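Local coordinates for conserved uncharacterized protein (predicted phosphoesterase COG0622) (Streptococcus pneumoniae, PDB 3CK2) that is of unknown function but, as a manganese-binding member of the calcineurin-like phosphoesterase superfamily, probably hydrolyses phosphoester bonds, at residues F94-Q102 with W120-L128. Residues are numbered along the deposited sequence; the frame is centred on the assembly and turned at random.
Sequences FQKLDYWAQ and WLEGKILFL
Phe-127 N donates to Trp-120 O at 2.8 Å, and Trp-120 N returns a bond to Phe-127 O, so these two residues, whose rings both meet segment 94-102, form a hydrogen-bonded pair of the antiparallel hairpin closed by the type II' turn Glu-122 to Ile-125. In this calcineurin-like phosphoesterase fold, helix 95-103 packs on one face of the hairpin, while Leu-126 and Leu-128 turn to the other, against strands 145-150 and 154-160. No hydrogen bond links 94-102 to 120-128. At the helix N-cap, Phe-94 takes the edge of Trp-120 over one ring face in a T-shaped stack, planes at 79°, with CZ2 of Trp-120 3.7 Å from CE2 of Phe-94. Further along, Phe-127 fits among Leu-97, Asp-98 and Ala-101. With CG anti to the backbone N (chi1 -173°), the Asp-98 carboxylate reaches the ring, OD1 lying 3.2 Å from Phe-127 CZ, carboxylate and ring planes 47° apart. That oxygen is buried without a partner in the model, and Glu-122 lies nearby, so the carboxylate's pKa may be raised. Ala-101 sets its methyl against two apolar groups of the hairpin: CB sits 3.8 Å from Phe-127 CZ and 3.9 Å from Ile-125 CD1.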
loop_
_atom_site.group_PDB
_atom_site.type_symbol
_atom_site.label_atom_id
_atom_site.label_comp_id
_atom_site.label_asym_id
_atom_site.label_seq_id
_atom_site.Cartn_x
_atom_site.Cartn_y
_atom_site.Cartn_z
ATOM N N PHE A 94 -9.834 13.107 4.461
ATOM C CA PHE A 94 -9.947 11.664 4.444
ATOM C C PHE A 94 -11.339 11.177 4.849
ATOM O O PHE A 94 -11.517 9.989 5.075
ATOM C CB PHE A 94 -8.881 11.032 5.347
ATOM C CG PHE A 94 -7.465 11.202 4.840
ATOM C CD1 PHE A 94 -6.961 10.371 3.874
ATOM C CD2 PHE A 94 -6.638 12.185 5.363
ATOM C CE1 PHE A 94 -5.680 10.518 3.402
ATOM C CE2 PHE A 94 -5.321 12.332 4.910
ATOM C CZ PHE A 94 -4.850 11.491 3.917
ATOM N N GLN A 95 -12.330 12.066 4.909
ATOM C CA GLN A 95 -13.673 11.687 5.333
ATOM C C GLN A 95 -14.356 10.685 4.384
ATOM O O GLN A 95 -15.034 9.765 4.838
ATOM C CB GLN A 95 -14.547 12.936 5.496
ATOM C CG GLN A 95 -14.103 13.822 6.655
ATOM C CD GLN A 95 -15.094 14.913 6.990
ATOM O OE1 GLN A 95 -15.563 15.639 6.102
ATOM N NE2 GLN A 95 -15.414 15.051 8.280
ATOM N N LYS A 96 -14.185 10.866 3.076
ATOM C CA LYS A 96 -14.742 9.935 2.109
ATOM C C LYS A 96 -14.012 8.581 2.170
ATOM O O LYS A 96 -14.639 7.541 2.183
ATOM C CB LYS A 96 -14.701 10.531 0.691
ATOM C CG LYS A 96 -15.693 11.673 0.455
ATOM C CD LYS A 96 -15.656 12.145 -0.976
ATOM C CE LYS A 96 -16.256 13.546 -1.153
ATOM N NZ LYS A 96 -15.219 14.662 -1.308
ATOM N N LEU A 97 -12.689 8.599 2.216
ATOM C CA LEU A 97 -11.932 7.347 2.365
ATOM C C LEU A 97 -12.297 6.582 3.662
ATOM O O LEU A 97 -12.495 5.372 3.642
ATOM C CB LEU A 97 -10.437 7.623 2.336
ATOM C CG LEU A 97 -9.512 6.404 2.231
ATOM C CD1 LEU A 97 -9.691 5.720 0.848
ATOM C CD2 LEU A 97 -8.072 6.805 2.501
ATOM N N ASP A 98 -12.405 7.298 4.772
ATOM C CA ASP A 98 -12.767 6.700 6.052
ATOM C C ASP A 98 -14.227 6.201 6.055
ATOM O O ASP A 98 -14.526 5.188 6.666
ATOM C CB ASP A 98 -12.536 7.721 7.173
ATOM C CG ASP A 98 -12.726 7.142 8.557
ATOM O OD1 ASP A 98 -11.983 6.241 8.978
ATOM O OD2 ASP A 98 -13.614 7.614 9.263
ATOM N N TYR A 99 -15.143 6.897 5.395
ATOM C CA TYR A 99 -16.517 6.402 5.324
ATOM C C TYR A 99 -16.579 5.020 4.634
ATOM O O TYR A 99 -17.252 4.099 5.101
ATOM C CB TYR A 99 -17.393 7.413 4.596
ATOM C CG TYR A 99 -18.860 7.018 4.495
ATOM C CD1 TYR A 99 -19.727 7.189 5.570
ATOM C CD2 TYR A 99 -19.376 6.493 3.308
ATOM C CE1 TYR A 99 -21.078 6.834 5.472
ATOM C CE2 TYR A 99 -20.703 6.137 3.202
ATOM C CZ TYR A 99 -21.552 6.310 4.282
ATOM O OH TYR A 99 -22.859 5.956 4.143
ATOM N N TRP A 100 -15.831 4.896 3.537
ATOM C CA TRP A 100 -15.757 3.670 2.748
ATOM C C TRP A 100 -15.147 2.572 3.575
ATOM O O TRP A 100 -15.642 1.467 3.554
ATOM C CB TRP A 100 -14.933 3.902 1.462
ATOM C CG TRP A 100 -14.652 2.660 0.658
ATOM C CD1 TRP A 100 -15.571 1.732 0.257
ATOM C CD2 TRP A 100 -13.385 2.215 0.136
ATOM N NE1 TRP A 100 -14.961 0.734 -0.465
ATOM C CE2 TRP A 100 -13.620 1.004 -0.559
ATOM C CE3 TRP A 100 -12.077 2.707 0.200
ATOM C CZ2 TRP A 100 -12.596 0.285 -1.195
ATOM C CZ3 TRP A 100 -11.062 1.990 -0.433
ATOM C CH2 TRP A 100 -11.332 0.800 -1.128
ATOM N N ALA A 101 -14.070 2.879 4.300
ATOM C CA ALA A 101 -13.361 1.891 5.117
ATOM C C ALA A 101 -14.240 1.358 6.245
ATOM O O ALA A 101 -14.119 0.198 6.663
ATOM C CB ALA A 101 -12.046 2.485 5.686
ATOM N N GLN A 102 -15.132 2.212 6.733
ATOM C CA GLN A 102 -16.016 1.841 7.814
ATOM C C GLN A 102 -17.162 0.991 7.267
ATOM O O GLN A 102 -17.526 -0.020 7.874
ATOM C CB GLN A 102 -16.554 3.088 8.508
ATOM C CG GLN A 102 -15.502 4.065 8.953
ATOM C CD GLN A 102 -15.285 4.047 10.419
ATOM O OE1 GLN A 102 -16.170 4.461 11.179
ATOM N NE2 GLN A 102 -14.099 3.580 10.855
ATOM N N TRP A 120 -1.594 5.559 10.217
ATOM C CA TRP A 120 -2.375 5.895 11.396
ATOM C C TRP A 120 -3.533 4.967 11.611
ATOM O O TRP A 120 -4.006 4.330 10.689
ATOM C CB TRP A 120 -2.865 7.350 11.404
ATOM C CG TRP A 120 -3.495 7.896 10.181
ATOM C CD1 TRP A 120 -4.773 7.682 9.734
ATOM C CD2 TRP A 120 -2.902 8.848 9.280
ATOM N NE1 TRP A 120 -5.004 8.429 8.584
ATOM C CE2 TRP A 120 -3.871 9.148 8.286
ATOM C CE3 TRP A 120 -1.646 9.489 9.228
ATOM C CZ2 TRP A 120 -3.621 10.065 7.242
ATOM C CZ3 TRP A 120 -1.388 10.400 8.189
ATOM C CH2 TRP A 120 -2.374 10.674 7.204
ATOM N N LEU A 121 -3.958 4.895 12.861
ATOM C CA LEU A 121 -5.099 4.084 13.274
ATOM C C LEU A 121 -6.261 5.060 13.552
ATOM O O LEU A 121 -6.139 5.983 14.378
ATOM C CB LEU A 121 -4.722 3.269 14.523
ATOM C CG LEU A 121 -5.479 1.992 14.848
ATOM C CD1 LEU A 121 -5.158 0.900 13.848
ATOM C CD2 LEU A 121 -5.175 1.529 16.264
ATOM N N GLU A 122 -7.353 4.905 12.815
ATOM C CA GLU A 122 -8.558 5.680 13.054
ATOM C C GLU A 122 -9.746 4.698 13.059
ATOM O O GLU A 122 -9.931 3.910 12.104
ATOM C CB GLU A 122 -8.692 6.763 11.977
ATOM C CG GLU A 122 -9.965 7.621 12.045
ATOM C CD GLU A 122 -10.003 8.625 13.200
ATOM O OE1 GLU A 122 -8.943 8.899 13.803
ATOM O OE2 GLU A 122 -11.106 9.147 13.489
ATOM N N GLY A 123 -10.554 4.742 14.124
ATOM C CA GLY A 123 -11.451 3.625 14.436
ATOM C C GLY A 123 -10.503 2.486 14.774
ATOM O O GLY A 123 -9.406 2.717 15.319
ATOM N N LYS A 124 -10.843 1.254 14.420
ATOM C CA LYS A 124 -9.839 0.176 14.599
ATOM C C LYS A 124 -9.083 -0.048 13.284
ATOM O O LYS A 124 -8.497 -1.110 13.081
ATOM C CB LYS A 124 -10.489 -1.123 15.067
ATOM C CG LYS A 124 -11.283 -0.997 16.357
ATOM C CD LYS A 124 -12.462 -1.950 16.362
ATOM C CE LYS A 124 -13.555 -1.468 15.396
ATOM N NZ LYS A 124 -14.636 -2.488 15.311
ATOM N N ILE A 125 -9.097 0.948 12.395
ATOM C CA ILE A 125 -8.606 0.770 11.037
ATOM C C ILE A 125 -7.246 1.428 10.834
ATOM O O ILE A 125 -7.075 2.637 11.052
ATOM C CB ILE A 125 -9.619 1.317 9.976
ATOM C CG1 ILE A 125 -11.046 0.821 10.282
ATOM C CG2 ILE A 125 -9.166 0.900 8.558
ATOM C CD1 ILE A 125 -12.160 1.409 9.419
ATOM N N LEU A 126 -6.285 0.611 10.409
ATOM C CA LEU A 126 -4.994 1.102 9.937
ATOM C C LEU A 126 -5.125 1.666 8.520
ATOM O O LEU A 126 -5.549 0.942 7.589
ATOM C CB LEU A 126 -3.967 -0.026 9.920
ATOM C CG LEU A 126 -2.589 0.280 9.329
ATOM C CD1 LEU A 126 -1.848 1.328 10.157
ATOM C CD2 LEU A 126 -1.786 -0.999 9.178
ATOM N N PHE A 127 -4.780 2.958 8.380
ATOM C CA PHE A 127 -4.636 3.626 7.089
ATOM C C PHE A 127 -3.146 3.811 6.785
ATOM O O PHE A 127 -2.393 4.337 7.603
ATOM C CB PHE A 127 -5.334 4.996 7.074
ATOM C CG PHE A 127 -6.843 4.917 7.220
ATOM C CD1 PHE A 127 -7.676 4.998 6.102
ATOM C CD2 PHE A 127 -7.420 4.769 8.464
ATOM C CE1 PHE A 127 -9.055 4.922 6.242
ATOM C CE2 PHE A 127 -8.802 4.695 8.603
ATOM C CZ PHE A 127 -9.610 4.752 7.482
ATOM N N LEU A 128 -2.742 3.391 5.593
ATOM C CA LEU A 128 -1.341 3.375 5.203
ATOM C C LEU A 128 -1.164 3.852 3.776
ATOM O O LEU A 128 -1.794 3.323 2.846
ATOM C CB LEU A 128 -0.749 1.958 5.333
ATOM C CG LEU A 128 0.694 1.703 4.868
ATOM C CD1 LEU A 128 1.703 2.365 5.830
ATOM C CD2 LEU A 128 0.915 0.223 4.830
#